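Side-chain contacts in acyl-homoserine-lactone synthase (Pseudomonas aeruginosa, PDB 1RO5), which catalyses the joining of a fatty acyl group from acyl carrier protein to S-adenosylmethionine, yielding the quorum-sensing signal N-(3-oxododecanoyl)homoserine lactone: residues K24-V29 / G48-S53; K34-S39 / L102-I107; Y131-D136 / I178-K183. All blocks are in the same frame, centred on the assembly; numbering follows the deposited sequence. Where two conformers were deposited one is given.

Contact 1: residues K24-V29 / G48-S53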
loop_
_atom_site.group_PDB
_atom_site.type_symbol
_atom_site.label_atom_id
_atom_site.label_comp_id
_atom_site.label_asym_id
_atom_site.label_seq_id
_atom_site.Cartn_x
_atom_site.Cartn_y
_atom_site.Cartn_z
ATOM N N LYS A 24 -10.797 -6.530 -8.830
ATOM C CA LYS A 24 -12.187 -6.068 -8.838
ATOM C C LYS A 24 -12.330 -5.057 -7.699
ATOM O O LYS A 24 -12.905 -4.035 -7.914
ATOM C CB LYS A 24 -13.246 -7.177 -8.620
ATOM C CG LYS A 24 -13.387 -8.254 -9.637
ATOM C CD LYS A 24 -14.617 -8.159 -10.518
ATOM C CE LYS A 24 -14.797 -9.439 -11.444
ATOM N NZ LYS A 24 -16.275 -9.436 -11.934
ATOM N N LEU A 25 -11.813 -5.368 -6.514
ATOM C CA LEU A 25 -11.775 -4.443 -5.372
ATOM C C LEU A 25 -11.076 -3.177 -5.744
ATOM O O LEU A 25 -11.565 -2.134 -5.416
ATOM C CB LEU A 25 -11.123 -5.050 -4.118
ATOM C CG LEU A 25 -11.053 -4.157 -2.906
ATOM C CD1 LEU A 25 -12.414 -3.490 -2.602
ATOM C CD2 LEU A 25 -10.765 -4.969 -1.680
ATOM N N ARG A 26 -9.947 -3.246 -6.448
ATOM C CA ARG A 26 -9.283 -2.015 -6.883
ATOM C C ARG A 26 -10.153 -1.235 -7.881
ATOM O O ARG A 26 -10.087 0.009 -7.892
ATOM C CB ARG A 26 -7.968 -2.360 -7.535
ATOM C CG ARG A 26 -6.927 -2.714 -6.492
ATOM C CD ARG A 26 -5.607 -3.270 -7.054
ATOM N NE ARG A 26 -5.037 -2.588 -8.228
ATOM C CZ ARG A 26 -3.948 -2.991 -8.928
ATOM N NH1 ARG A 26 -3.236 -4.059 -8.550
ATOM N NH2 ARG A 26 -3.592 -2.321 -10.058
ATOM N N ALA A 27 -10.880 -1.962 -8.766
ATOM C CA ALA A 27 -11.820 -1.257 -9.652
ATOM C C ALA A 27 -12.971 -0.569 -8.861
ATOM O O ALA A 27 -13.345 0.567 -9.187
ATOM C CB ALA A 27 -12.409 -2.174 -10.731
ATOM N N GLN A 28 -13.498 -1.245 -7.829
ATOM C CA GLN A 28 -14.571 -0.680 -7.058
ATOM C C GLN A 28 -14.068 0.587 -6.388
ATOM O O GLN A 28 -14.777 1.612 -6.351
ATOM C CB GLN A 28 -15.137 -1.703 -6.042
ATOM C CG GLN A 28 -15.808 -2.969 -6.744
ATOM C CD GLN A 28 -16.378 -3.971 -5.724
ATOM O OE1 GLN A 28 -15.650 -4.745 -4.987
ATOM N NE2 GLN A 28 -17.710 -3.939 -5.655
ATOM N N VAL A 29 -12.792 0.573 -5.993
ATOM C CA VAL A 29 -12.214 1.779 -5.395
ATOM C C VAL A 29 -11.830 2.850 -6.326
ATOM O O VAL A 29 -12.193 3.955 -6.087
ATOM C CB VAL A 29 -11.113 1.425 -4.406
ATOM C CG1 VAL A 29 -10.374 2.642 -3.876
ATOM C CG2 VAL A 29 -11.806 0.611 -3.291
ATOM N N GLY A 48 0.289 -1.743 -16.054
ATOM C CA GLY A 48 1.528 -2.341 -16.496
ATOM C C GLY A 48 2.445 -2.666 -15.294
ATOM O O GLY A 48 3.275 -3.588 -15.387
ATOM N N TYR A 49 2.302 -1.956 -14.163
ATOM C CA TYR A 49 3.057 -2.291 -12.954
ATOM C C TYR A 49 2.721 -3.691 -12.475
ATOM O O TYR A 49 3.518 -4.302 -11.839
ATOM C CB TYR A 49 2.776 -1.271 -11.829
ATOM C CG TYR A 49 3.257 0.165 -12.188
ATOM C CD1 TYR A 49 2.356 1.171 -12.511
ATOM C CD2 TYR A 49 4.592 0.482 -12.101
ATOM C CE1 TYR A 49 2.795 2.446 -12.849
ATOM C CE2 TYR A 49 5.074 1.793 -12.384
ATOM C CZ TYR A 49 4.188 2.738 -12.779
ATOM O OH TYR A 49 4.667 4.029 -13.004
ATOM N N ASP A 50 1.510 -4.192 -12.731
ATOM C CA ASP A 50 1.134 -5.507 -12.313
ATOM C C ASP A 50 1.935 -6.573 -13.111
ATOM O O ASP A 50 1.983 -7.731 -12.756
ATOM C CB ASP A 50 -0.449 -5.699 -12.446
ATOM C CG ASP A 50 -1.167 -4.811 -11.500
ATOM O OD1 ASP A 50 -0.964 -4.917 -10.239
ATOM O OD2 ASP A 50 -1.973 -3.968 -11.858
ATOM N N ALA A 51 2.565 -6.174 -14.168
ATOM C CA ALA A 51 3.287 -7.100 -15.002
ATOM C C ALA A 51 4.760 -6.949 -14.633
ATOM O O ALA A 51 5.661 -7.600 -15.266
ATOM C CB ALA A 51 3.036 -6.753 -16.515
ATOM N N LEU A 52 5.056 -6.188 -13.564
ATOM C CA LEU A 52 6.481 -5.983 -13.208
ATOM C C LEU A 52 6.839 -6.670 -11.937
ATOM O O LEU A 52 7.623 -6.165 -11.123
ATOM C CB LEU A 52 6.782 -4.515 -13.075
ATOM C CG LEU A 52 6.723 -3.757 -14.412
ATOM C CD1 LEU A 52 6.895 -2.380 -13.940
ATOM C CD2 LEU A 52 7.808 -4.167 -15.251
ATOM N N SER A 53 6.291 -7.837 -11.718
ATOM C CA SER A 53 6.692 -8.587 -10.470
ATOM C C SER A 53 6.371 -7.834 -9.139
ATOM O O SER A 53 7.273 -7.683 -8.287
ATOM C CB SER A 53 8.232 -8.961 -10.544
ATOM O OG SER A 53 8.364 -9.879 -11.710
#
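Arg-26, on helix 16-30, and Asp-50, in the short 3-10 turn that begins the segment 48-53, bridge two backbones whose nearest CA atoms are 12.3 Å apart, and both side chains are buried. They extend from opposite directions, and the guanidinium meets the carboxylate end-on with two nitrogens, one for each oxygen. Arg-26 NH1 reaches Asp-50 OD1 at 3.0 Å along an almost straight bond (175°), with the oxygen in the guanidinium plane. The second bond, Arg-26 NH2 to Asp-50 OD2 at 2.9 Å, is more bent and takes the syn lone pair. The two planes are twisted 37° apart, so the fork is not flat. The arginine chain already sets out toward the acid, and a bend at chi3 (44°) sets the angle at which the guanidinium arrives.

Away from this bridge the segments do not meet: Lys-24 and Gln-28 lie on the exposed side of the helix, while Gly-48 and Ala-51 are exposed on the turn. The buried ions have further partners: Glu-45 pairs with Arg-26 NE, Arg-70 and Tyr-56 hold Asp-50 OD1, and the backbone N of Asp-47 bonds to OD2. With two arginines converging on one carboxylate and both its oxygens engaged more than once, its turning about CB-CG would be restricted.

Contact 2: residues K34-S39 / L102-I107. With SO4 (sulfate ion), chain B.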
loop_
_atom_site.group_PDB
_atom_site.type_symbol
_atom_site.label_atom_id
_atom_site.label_comp_id
_atom_site.label_asym_id
_atom_site.label_seq_id
_atom_site.Cartn_x
_atom_site.Cartn_y
_atom_site.Cartn_z
ATOM N N LYS A 34 -9.912 10.038 -11.994
ATOM C CA LYS A 34 -8.972 10.618 -12.926
ATOM C C LYS A 34 -7.730 11.060 -12.196
ATOM O O LYS A 34 -7.737 11.314 -10.980
ATOM C CB LYS A 34 -9.585 11.796 -13.742
ATOM C CG LYS A 34 -10.939 11.480 -14.474
ATOM C CD LYS A 34 -10.728 11.144 -15.966
ATOM C CE LYS A 34 -10.805 12.499 -16.844
ATOM N NZ LYS A 34 -10.274 12.350 -18.281
ATOM N N GLY A 35 -6.640 11.043 -12.947
ATOM C CA GLY A 35 -5.355 11.524 -12.497
ATOM C C GLY A 35 -4.498 10.419 -11.841
ATOM O O GLY A 35 -3.243 10.601 -11.697
ATOM N N TRP A 36 -5.133 9.261 -11.501
ATOM C CA TRP A 36 -4.362 8.220 -10.829
ATOM C C TRP A 36 -3.877 7.136 -11.790
ATOM O O TRP A 36 -3.432 5.991 -11.330
ATOM C CB TRP A 36 -5.151 7.690 -9.653
ATOM C CG TRP A 36 -5.206 8.692 -8.547
ATOM C CD1 TRP A 36 -6.055 9.836 -8.473
ATOM C CD2 TRP A 36 -4.438 8.702 -7.345
ATOM N NE1 TRP A 36 -5.812 10.520 -7.303
ATOM C CE2 TRP A 36 -4.859 9.840 -6.575
ATOM C CE3 TRP A 36 -3.450 7.883 -6.824
ATOM C CZ2 TRP A 36 -4.280 10.169 -5.358
ATOM C CZ3 TRP A 36 -2.899 8.220 -5.586
ATOM C CH2 TRP A 36 -3.321 9.333 -4.873
ATOM N N ASP A 37 -3.878 7.510 -13.109
ATOM C CA ASP A 37 -3.437 6.602 -14.165
ATOM C C ASP A 37 -4.129 5.216 -14.076
ATOM O O ASP A 37 -3.463 4.162 -14.084
ATOM C CB ASP A 37 -1.939 6.391 -14.004
ATOM C CG ASP A 37 -1.245 6.464 -15.294
ATOM O OD1 ASP A 37 -1.871 6.080 -16.289
ATOM O OD2 ASP A 37 -0.122 6.910 -15.452
ATOM N N VAL A 38 -5.452 5.235 -13.955
ATOM C CA VAL A 38 -6.253 4.100 -13.787
ATOM C C VAL A 38 -6.678 3.556 -15.117
ATOM O O VAL A 38 -7.057 4.289 -16.034
ATOM C CB VAL A 38 -7.536 4.513 -12.964
ATOM C CG1 VAL A 38 -8.703 3.461 -13.069
ATOM C CG2 VAL A 38 -7.173 4.870 -11.553
ATOM N N SER A 39 -6.699 2.225 -15.223
ATOM C CA SER A 39 -7.257 1.539 -16.408
ATOM C C SER A 39 -8.054 0.384 -15.841
ATOM O O SER A 39 -7.541 -0.409 -15.004
ATOM C CB SER A 39 -6.100 0.973 -17.326
ATOM O OG SER A 39 -5.554 1.958 -18.284
ATOM N N LEU A 102 4.604 1.423 -1.907
ATOM C CA LEU A 102 3.244 0.966 -1.756
ATOM C C LEU A 102 2.374 1.767 -2.729
ATOM O O LEU A 102 2.563 3.012 -2.909
ATOM C CB LEU A 102 2.725 1.195 -0.353
ATOM C CG LEU A 102 3.586 0.748 0.809
ATOM C CD1 LEU A 102 2.867 1.110 2.037
ATOM C CD2 LEU A 102 3.792 -0.783 0.680
ATOM N N SER A 103 1.321 1.092 -3.238
ATOM C CA SER A 103 0.399 1.722 -4.137
ATOM C C SER A 103 -0.925 1.052 -4.151
ATOM O O SER A 103 -1.061 -0.043 -3.641
ATOM C CB SER A 103 1.021 1.791 -5.569
ATOM O OG SER A 103 1.220 0.527 -6.156
ATOM N N ARG A 104 -1.947 1.673 -4.725
ATOM C CA ARG A 104 -3.251 0.968 -4.871
ATOM C C ARG A 104 -3.867 0.467 -3.569
ATOM O O ARG A 104 -4.321 -0.670 -3.514
ATOM C CB ARG A 104 -3.170 -0.167 -5.921
ATOM C CG ARG A 104 -2.796 0.294 -7.343
ATOM C CD ARG A 104 -3.847 1.282 -7.825
ATOM N NE ARG A 104 -3.809 1.646 -9.246
ATOM C CZ ARG A 104 -3.563 2.894 -9.735
ATOM N NH1 ARG A 104 -3.297 3.974 -8.962
ATOM N NH2 ARG A 104 -3.629 3.084 -11.017
ATOM N N PHE A 105 -3.958 1.320 -2.534
ATOM C CA PHE A 105 -4.666 0.979 -1.308
ATOM C C PHE A 105 -6.079 0.905 -1.598
ATOM O O PHE A 105 -6.656 1.878 -1.911
ATOM C CB PHE A 105 -4.531 1.931 -0.059
ATOM C CG PHE A 105 -3.181 2.495 0.166
ATOM C CD1 PHE A 105 -2.083 2.006 -0.529
ATOM C CD2 PHE A 105 -3.032 3.610 0.971
ATOM C CE1 PHE A 105 -0.790 2.606 -0.406
ATOM C CE2 PHE A 105 -1.747 4.184 1.138
ATOM C CZ PHE A 105 -0.628 3.640 0.420
ATOM N N ALA A 106 -6.702 -0.218 -1.419
ATOM C CA ALA A 106 -8.087 -0.338 -1.759
ATOM C C ALA A 106 -8.757 -1.145 -0.633
ATOM O O ALA A 106 -8.356 -2.281 -0.371
ATOM C CB ALA A 106 -8.258 -1.110 -3.187
ATOM N N ILE A 107 -9.784 -0.553 0.007
ATOM C CA ILE A 107 -10.530 -1.172 1.131
ATOM C C ILE A 107 -11.999 -1.176 0.820
ATOM O O ILE A 107 -12.573 -0.148 0.494
ATOM C CB ILE A 107 -10.213 -0.468 2.529
ATOM C CG1 ILE A 107 -8.773 -0.747 2.922
ATOM C CG2 ILE A 107 -11.064 -1.064 3.661
ATOM C CD1 ILE A 107 -8.447 -0.257 4.203
HETATM S S SO4 B . -5.819 9.318 -15.668
HETATM O O1 SO4 B . -5.352 8.885 -16.978
HETATM O O2 SO4 B . -4.600 9.697 -14.920
HETATM O O3 SO4 B . -6.603 8.275 -14.879
HETATM O O4 SO4 B . -6.851 10.383 -15.955
#
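Trp-36 O receives the guanidinium of Arg-104, the residue through which strand 99-107 reaches the loop 34-39. Before it on the strand, Leu-102 packs on Leu-128 of helix 118-133, and Ser-103 bonds through OG to Arg-70 NE. At Arg-104 the backbone takes positive phi (57°), and the side chain, bent at chi2 (-60°), swings its end over to the loop. NH1 and NH2 then converge on one carbonyl oxygen: Arg-104 NH2 lies 2.9 Å from Trp-36 O and NH1 3.1 Å from it, with that oxygen at the guanidinium edge. The same edge faces Asp-37 O, 3.3 Å from Arg-104 NH2, while the methyl Val-38 CG2 comes within 4.0 Å of Arg-104 NH2. NE is taken by Glu-45, and Phe-30 makes a cation-pi contact with the arginine.

The strand belongs to the central sheet of the alpha-beta-alpha sandwich, a fold shared with the acetyltransferase clan, and the loop runs from helix 16-30 to strand 40-41. On another side of the loop a sulfate, probably from the crystallisation liquor, is held by backbone nitrogens: Asp-37 N to O2 at 2.9 Å, Gly-35 N to O4 at 3.1 Å, and more weakly Val-38 N to O3.

Farther along the strand, Ala-106 packs on Arg-26 and Val-29 of helix 16-30, and Ile-107 touches Cys-120 and Thr-121 of helix 118-133.

Contact 3: residues Y131-D136 / I178-K183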
loop_
_atom_site.group_PDB
_atom_site.type_symbol
_atom_site.label_atom_id
_atom_site.label_comp_id
_atom_site.label_asym_id
_atom_site.label_seq_id
_atom_site.Cartn_x
_atom_site.Cartn_y
_atom_site.Cartn_z
ATOM N N TYR A 131 6.657 -8.038 7.364
ATOM C CA TYR A 131 7.093 -8.667 6.166
ATOM C C TYR A 131 8.192 -7.855 5.532
ATOM O O TYR A 131 9.141 -8.393 5.057
ATOM C CB TYR A 131 5.962 -8.717 5.191
ATOM C CG TYR A 131 6.318 -9.443 3.879
ATOM C CD1 TYR A 131 6.326 -10.858 3.825
ATOM C CD2 TYR A 131 6.582 -8.732 2.724
ATOM C CE1 TYR A 131 6.597 -11.522 2.629
ATOM C CE2 TYR A 131 6.881 -9.391 1.483
ATOM C CZ TYR A 131 6.921 -10.792 1.452
ATOM O OH TYR A 131 7.198 -11.477 0.227
ATOM N N SER A 132 8.092 -6.547 5.535
ATOM C CA SER A 132 9.162 -5.794 4.937
ATOM C C SER A 132 10.449 -5.860 5.791
ATOM O O SER A 132 11.582 -5.985 5.262
ATOM C CB SER A 132 8.758 -4.355 4.738
ATOM O OG SER A 132 7.419 -4.304 4.291
ATOM N N LEU A 133 10.291 -5.781 7.105
ATOM C CA LEU A 133 11.480 -5.723 7.986
ATOM C C LEU A 133 12.195 -7.096 7.893
ATOM O O LEU A 133 13.372 -7.137 7.770
ATOM C CB LEU A 133 11.143 -5.319 9.452
ATOM C CG LEU A 133 10.846 -3.835 9.581
ATOM C CD1 LEU A 133 10.091 -3.635 10.876
ATOM C CD2 LEU A 133 12.175 -3.136 9.626
ATOM N N GLN A 134 11.434 -8.182 7.844
ATOM C CA GLN A 134 12.011 -9.478 7.626
ATOM C C GLN A 134 12.615 -9.697 6.274
ATOM O O GLN A 134 13.247 -10.698 6.074
ATOM C CB GLN A 134 10.997 -10.547 7.859
ATOM C CG GLN A 134 10.729 -10.680 9.395
ATOM C CD GLN A 134 9.577 -11.633 9.745
ATOM O OE1 GLN A 134 9.232 -11.774 10.951
ATOM N NE2 GLN A 134 8.959 -12.277 8.695
ATOM N N ASN A 135 12.386 -8.781 5.325
ATOM C CA ASN A 135 13.028 -8.862 4.024
ATOM C C ASN A 135 14.019 -7.731 3.900
ATOM O O ASN A 135 14.333 -7.339 2.848
ATOM C CB ASN A 135 11.996 -8.928 2.905
ATOM C CG ASN A 135 11.424 -10.323 2.747
ATOM O OD1 ASN A 135 12.032 -11.125 2.085
ATOM N ND2 ASN A 135 10.285 -10.631 3.387
ATOM N N ASP A 136 14.549 -7.282 5.034
ATOM C CA ASP A 136 15.609 -6.251 5.114
ATOM C C ASP A 136 15.227 -4.894 4.492
ATOM O O ASP A 136 16.081 -4.205 3.880
ATOM C CB ASP A 136 16.964 -6.762 4.524
ATOM C CG ASP A 136 18.153 -6.041 5.157
ATOM O OD1 ASP A 136 18.173 -4.799 5.264
ATOM O OD2 ASP A 136 19.119 -6.606 5.656
ATOM N N ILE A 178 7.960 6.387 4.715
ATOM C CA ILE A 178 7.509 5.867 5.975
ATOM C C ILE A 178 8.740 5.097 6.425
ATOM O O ILE A 178 8.996 4.024 5.855
ATOM C CB ILE A 178 6.437 4.822 5.857
ATOM C CG1 ILE A 178 5.062 5.356 5.506
ATOM C CG2 ILE A 178 6.065 4.293 7.238
ATOM C CD1 ILE A 178 4.796 5.553 4.153
ATOM N N GLU A 179 9.504 5.600 7.423
ATOM C CA GLU A 179 10.693 4.880 7.946
ATOM C C GLU A 179 10.268 3.735 8.793
ATOM O O GLU A 179 9.404 3.893 9.675
ATOM C CB GLU A 179 11.554 5.844 8.702
ATOM C CG GLU A 179 11.961 7.001 7.785
ATOM C CD GLU A 179 12.979 6.563 6.779
ATOM O OE1 GLU A 179 13.583 5.425 6.929
ATOM O OE2 GLU A 179 13.145 7.328 5.821
ATOM N N LEU A 180 10.761 2.538 8.528
ATOM C CA LEU A 180 10.313 1.435 9.428
ATOM C C LEU A 180 11.264 1.283 10.699
ATOM O O LEU A 180 11.670 0.168 11.081
ATOM C CB LEU A 180 10.176 0.085 8.666
ATOM C CG LEU A 180 9.415 0.121 7.291
ATOM C CD1 LEU A 180 9.406 -1.237 6.678
ATOM C CD2 LEU A 180 7.966 0.566 7.598
ATOM N N ASN A 181 11.620 2.423 11.300
ATOM C CA ASN A 181 12.533 2.443 12.424
ATOM C C ASN A 181 11.749 2.123 13.712
ATOM O O ASN A 181 10.590 1.601 13.746
ATOM C CB ASN A 181 13.240 3.824 12.471
ATOM C CG ASN A 181 12.241 4.955 12.521
ATOM O OD1 ASN A 181 11.105 4.747 12.936
ATOM N ND2 ASN A 181 12.626 6.129 12.066
ATOM N N ALA A 182 12.408 2.469 14.819
ATOM C CA ALA A 182 11.991 2.183 16.179
ATOM C C ALA A 182 10.699 2.903 16.477
ATOM O O ALA A 182 9.707 2.307 17.074
ATOM C CB ALA A 182 13.223 2.697 17.178
ATOM N N LYS A 183 10.674 4.189 16.127
ATOM C CA LYS A 183 9.452 4.931 16.409
ATOM C C LYS A 183 8.153 4.265 15.775
ATOM O O LYS A 183 7.037 3.999 16.488
ATOM C CB LYS A 183 9.657 6.368 16.012
ATOM C CG LYS A 183 8.404 7.174 16.265
ATOM C CD LYS A 183 8.553 8.432 15.405
ATOM C CE LYS A 183 7.212 9.108 15.197
ATOM N NZ LYS A 183 7.562 10.529 15.302
#
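Leu-133 meets Leu-180 on one side of the helix end, while away from that contact the amide nitrogen Asn-135 ND2 sits 3.7 Å above the ring plane of Tyr-131, over its centre. At its own edge the Asn-135 amide gives a bond from ND2 to Tyr-131 O, 3.0 Å long and nearly straight (171°), with the oxygen in the amide plane. Helix 118-133 ends here in a Schellman motif, with Ile-137 N bonded to Ser-132 O and Asp-136 N to Leu-133 O; Asp-136, at positive phi, is its C-prime residue. A type I turn spans Leu-133 to Asp-136.

The helix end packs against the link between strand 171-179 and helix 182-189, joining one outer layer of the alpha-beta-alpha sandwich to the connection that leaves strand 171-179 of the sheet. Leu-180 comes in from the link, buried, and its side chain and that of Leu-133 run at an angle to each other. With CG of Leu-180 anti to the carbonyl carbon (chi1 -47°) and CD1 anti to CA (chi2 178°), CD1 is carried over to Ser-132 CB, 3.7 Å away. Ser-132 turns its OG back to Leu-128 O in its own helix, so its contribution across the contact is the CB carbon. Leu-140 of strand 139-145 touches both Ser-132 and Leu-180. Leu-133 CD2 lies 3.9 Å from Leu-180 CB and 3.6 Å from Leu-180 O.

How the contacts relate
Contacts 1 and 2 are neighbours, their centres 8 Å apart, and they touch directly: Arg-26 packs on Arg-104, and Glu-45 pairs with both arginines. Along the chain their segments alternate, so helix 16-30, the following loops and strand 99-107 are interlocked on one side of the molecule. Contact 3 comes later in sequence, on the opposite side of the chain's centre, about 24 Å from each of the others between centres. Strand 99-107 leads on to helix 118-133 and is part of the mixed sheet against which that helix packs; the sheet therefore joins the polar, charge-linked side of the enzyme to the leucine packing at the other.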